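Local coordinates for putative methylase (Clostridium difficile, PDB 3LDU), which probably methylates guanine bases of ribosomal RNA and holds GTP in its methyltransferase domain in this crystal, at residues Asn6-Ser11 / Thr41-Glu46. Residues are numbered along the deposited sequence; the frame is centred on the assembly and turned at random.
Sequences NYTLIS and TYKTDE
Four backbone hydrogen bonds, in two reciprocal pairs, tie Tyr7 to Thr44 and Leu9 to Tyr42. The Leu9 pair is the straighter and the better aligned with the carbonyls: Leu9 N meets Tyr42 O at 2.8 Å, nearly along the C=O axis, whereas Tyr7 N reaches Thr44 O from 35° above the carbonyl plane. Thr8–Lys43, between them, and Ile10–Thr41, just beyond Leu9–Tyr42, are the non-hydrogen-bonded antiparallel pairs, and Thr8 CG2 touches Thr41 CG2 at 3.5 Å. These strands belong to the RlmL ferredoxin-like domain; strand 63-70 continues the sheet beyond 7-12, and helix 48-55 packs on the face bearing Tyr7, Leu9, Tyr42 and Thr44. On that face Tyr42 takes the crowded first torsion (chi1 54°), which brings its ring back over Leu9; Leu9 CB makes a CH-pi contact 4.0 Å from the ring centroid. Farther along, Leu9 CD1 packs against Thr44 CG2. Among the polar ends, Tyr42 OH donates to Ser11 OG (3.0 Å), itself also hydrogen-bonded to Arg61 O. Thr44 OG1, at the Tyr7 ring edge, donates to Asp45 O (2.8 Å) on one of its lone pairs. A water in the plane of the Tyr7 ring bridges Tyr7 OH and Glu46 O, while Asp45 OD1 caps Phe47 N where the chain turns into helix 48-55.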
ATOM      1  N   ASN A   6      -5.001 -11.964 -21.395  1.00 52.95           N
ATOM      2  CA  ASN A   6      -5.320 -11.053 -20.307  1.00 46.54           C
ATOM      3  C   ASN A   6      -5.200 -11.747 -18.959  1.00 41.47           C
ATOM      4  O   ASN A   6      -5.252 -12.979 -18.874  1.00 40.68           O
ATOM      5  CB  ASN A   6      -6.728 -10.478 -20.470  1.00 47.53           C
ATOM      6  CG  ASN A   6      -6.761  -9.253 -21.373  1.00 60.09           C
ATOM      7  OD1 ASN A   6      -5.814  -8.983 -22.115  1.00 63.05           O
ATOM      8  ND2 ASN A   6      -7.857  -8.502 -21.309  1.00 64.09           N
ATOM      9  N   TYR A   7      -5.019 -10.952 -17.911  1.00 31.78           N
ATOM     10  CA  TYR A   7      -5.037 -11.466 -16.556  1.00 27.97           C
ATOM     11  C   TYR A   7      -6.191 -10.846 -15.797  1.00 27.10           C
ATOM     12  O   TYR A   7      -6.617  -9.729 -16.098  1.00 30.54           O
ATOM     13  CB  TYR A   7      -3.763 -11.078 -15.808  1.00 26.69           C
ATOM     14  CG  TYR A   7      -2.488 -11.624 -16.384  1.00 25.68           C
ATOM     15  CD1 TYR A   7      -2.310 -12.988 -16.550  1.00 31.87           C
ATOM     16  CD2 TYR A   7      -1.445 -10.778 -16.727  1.00 22.53           C
ATOM     17  CE1 TYR A   7      -1.143 -13.493 -17.061  1.00 28.97           C
ATOM     18  CE2 TYR A   7      -0.264 -11.274 -17.236  1.00 31.44           C
ATOM     19  CZ  TYR A   7      -0.126 -12.637 -17.404  1.00 32.42           C
ATOM     20  OH  TYR A   7       1.038 -13.147 -17.907  1.00 31.75           O
ATOM     21  N   THR A   8      -6.682 -11.572 -14.802  1.00 25.06           N
ATOM     22  CA  THR A   8      -7.476 -10.964 -13.750  1.00 20.13           C
ATOM     23  C   THR A   8      -6.603 -10.923 -12.506  1.00 24.00           C
ATOM     24  O   THR A   8      -6.143 -11.965 -12.041  1.00 20.85           O
ATOM     25  CB  THR A   8      -8.745 -11.769 -13.465  1.00 28.43           C
ATOM     26  OG1 THR A   8      -9.551 -11.786 -14.646  1.00 32.55           O
ATOM     27  CG2 THR A   8      -9.550 -11.135 -12.333  1.00 23.98           C
ATOM     28  N   LEU A   9      -6.372  -9.711 -11.985  1.00 19.88           N
ATOM     29  CA  LEU A   9      -5.536  -9.520 -10.811  1.00 19.67           C
ATOM     30  C   LEU A   9      -6.384  -9.003  -9.667  1.00 23.02           C
ATOM     31  O   LEU A   9      -7.448  -8.399  -9.881  1.00 21.98           O
ATOM     32  CB  LEU A   9      -4.412  -8.518 -11.104  1.00 18.49           C
ATOM     33  CG  LEU A   9      -3.543  -8.776 -12.337  1.00 17.93           C
ATOM     34  CD1 LEU A   9      -2.455  -7.720 -12.485  1.00 20.04           C
ATOM     35  CD2 LEU A   9      -2.921 -10.181 -12.278  1.00 22.58           C
ATOM     36  N   ILE A  10      -5.908  -9.254  -8.455  1.00 19.90           N
ATOM     37  CA  ILE A  10      -6.530  -8.733  -7.259  1.00 19.59           C
ATOM     38  C   ILE A  10      -5.489  -8.025  -6.400  1.00 20.20           C
ATOM     39  O   ILE A  10      -4.431  -8.594  -6.083  1.00 19.03           O
ATOM     40  CB  ILE A  10      -7.134  -9.867  -6.438  1.00 19.50           C
ATOM     41  CG1 ILE A  10      -8.100 -10.686  -7.298  1.00 23.32           C
ATOM     42  CG2 ILE A  10      -7.850  -9.306  -5.181  1.00 20.20           C
ATOM     43  CD1 ILE A  10      -8.536 -11.948  -6.619  1.00 22.36           C
ATOM     44  N   SER A  11      -5.789  -6.790  -6.013  1.00 19.29           N
ATOM     45  CA  SER A  11      -4.921  -6.084  -5.079  1.00 22.61           C
ATOM     46  C   SER A  11      -5.649  -5.727  -3.802  1.00 23.38           C
ATOM     47  O   SER A  11      -6.597  -4.948  -3.814  1.00 22.57           O
ATOM     48  CB  SER A  11      -4.333  -4.832  -5.717  1.00 23.80           C
ATOM     49  OG  SER A  11      -3.322  -5.198  -6.638  1.00 30.97           O
ATOM     50  N   THR A  41     -10.568  -5.991  -7.763  1.00 22.13           N
ATOM     51  CA  THR A  41     -10.315  -6.986  -8.805  1.00 21.78           C
ATOM     52  C   THR A  41     -10.352  -6.282 -10.151  1.00 25.20           C
ATOM     53  O   THR A  41     -11.263  -5.500 -10.419  1.00 27.38           O
ATOM     54  CB  THR A  41     -11.367  -8.105  -8.767  1.00 24.12           C
ATOM     55  OG1 THR A  41     -11.355  -8.718  -7.470  1.00 24.89           O
ATOM     56  CG2 THR A  41     -11.075  -9.157  -9.840  1.00 20.80           C
ATOM     57  N   TYR A  42      -9.342  -6.524 -10.977  1.00 21.81           N
ATOM     58  CA  TYR A  42      -9.211  -5.818 -12.248  1.00 21.56           C
ATOM     59  C   TYR A  42      -8.630  -6.691 -13.362  1.00 25.17           C
ATOM     60  O   TYR A  42      -7.949  -7.689 -13.105  1.00 26.65           O
ATOM     61  CB  TYR A  42      -8.399  -4.519 -12.082  1.00 21.78           C
ATOM     62  CG  TYR A  42      -7.029  -4.666 -11.428  1.00 22.89           C
ATOM     63  CD1 TYR A  42      -5.875  -4.416 -12.147  1.00 20.93           C
ATOM     64  CD2 TYR A  42      -6.900  -5.027 -10.093  1.00 22.44           C
ATOM     65  CE1 TYR A  42      -4.618  -4.540 -11.566  1.00 21.97           C
ATOM     66  CE2 TYR A  42      -5.638  -5.155  -9.489  1.00 23.75           C
ATOM     67  CZ  TYR A  42      -4.508  -4.907 -10.237  1.00 24.62           C
ATOM     68  OH  TYR A  42      -3.263  -5.021  -9.661  1.00 25.63           O
ATOM     69  N   LYS A  43      -8.925  -6.308 -14.600  1.00 30.65           N
ATOM     70  CA  LYS A  43      -8.467  -7.033 -15.782  1.00 24.82           C
ATOM     71  C   LYS A  43      -7.344  -6.241 -16.418  1.00 29.46           C
ATOM     72  O   LYS A  43      -7.414  -5.014 -16.486  1.00 28.60           O
ATOM     73  CB  LYS A  43      -9.599  -7.169 -16.802  1.00 32.57           C
ATOM     74  CG  LYS A  43     -10.108  -8.584 -16.991  1.00 46.60           C
ATOM     75  CD  LYS A  43     -11.221  -8.629 -18.029  1.00 60.54           C
ATOM     76  CE  LYS A  43     -10.664  -8.612 -19.440  1.00 68.43           C
ATOM     77  NZ  LYS A  43      -9.932  -9.876 -19.740  1.00 74.82           N
ATOM     78  N   THR A  44      -6.319  -6.938 -16.893  1.00 26.52           N
ATOM     79  CA  THR A  44      -5.171  -6.282 -17.517  1.00 23.07           C
ATOM     80  C   THR A  44      -4.710  -7.053 -18.741  1.00 31.49           C
ATOM     81  O   THR A  44      -5.129  -8.186 -18.963  1.00 32.55           O
ATOM     82  CB  THR A  44      -3.960  -6.204 -16.549  1.00 26.59           C
ATOM     83  OG1 THR A  44      -3.297  -7.475 -16.492  1.00 25.52           O
ATOM     84  CG2 THR A  44      -4.400  -5.814 -15.132  1.00 22.16           C
ATOM     85  N   ASP A  45      -3.852  -6.420 -19.534  1.00 30.65           N
ATOM     86  CA  ASP A  45      -3.149  -7.104 -20.607  1.00 34.11           C
ATOM     87  C   ASP A  45      -1.945  -7.846 -20.032  1.00 28.19           C
ATOM     88  O   ASP A  45      -1.811  -7.977 -18.807  1.00 26.36           O
ATOM     89  CB  ASP A  45      -2.709  -6.107 -21.686  1.00 41.70           C
ATOM     90  CG  ASP A  45      -1.798  -5.014 -21.143  1.00 39.71           C
ATOM     91  OD1 ASP A  45      -1.244  -5.181 -20.043  1.00 31.59           O
ATOM     92  OD2 ASP A  45      -1.630  -3.982 -21.825  1.00 43.68           O
ATOM     93  N   GLU A  46      -1.062  -8.327 -20.904  1.00 26.05           N
ATOM     94  CA  GLU A  46       0.057  -9.146 -20.450  1.00 24.47           C
ATOM     95  C   GLU A  46       1.102  -8.360 -19.662  1.00 27.12           C
ATOM     96  O   GLU A  46       1.980  -8.948 -19.035  1.00 27.93           O
ATOM     97  CB  GLU A  46       0.723  -9.887 -21.628  1.00 32.53           C
ATOM     98  CG  GLU A  46       1.516  -8.984 -22.559  1.00 43.80           C
ATOM     99  CD  GLU A  46       0.735  -8.556 -23.796  1.00 62.07           C
ATOM    100  OE1 GLU A  46      -0.506  -8.379 -23.699  1.00 58.61           O
ATOM    101  OE2 GLU A  46       1.371  -8.400 -24.867  1.00 64.07           O
TER
HETATM  102  O   HOH W   1       3.061 -11.501 -18.785  1.00 34.57           O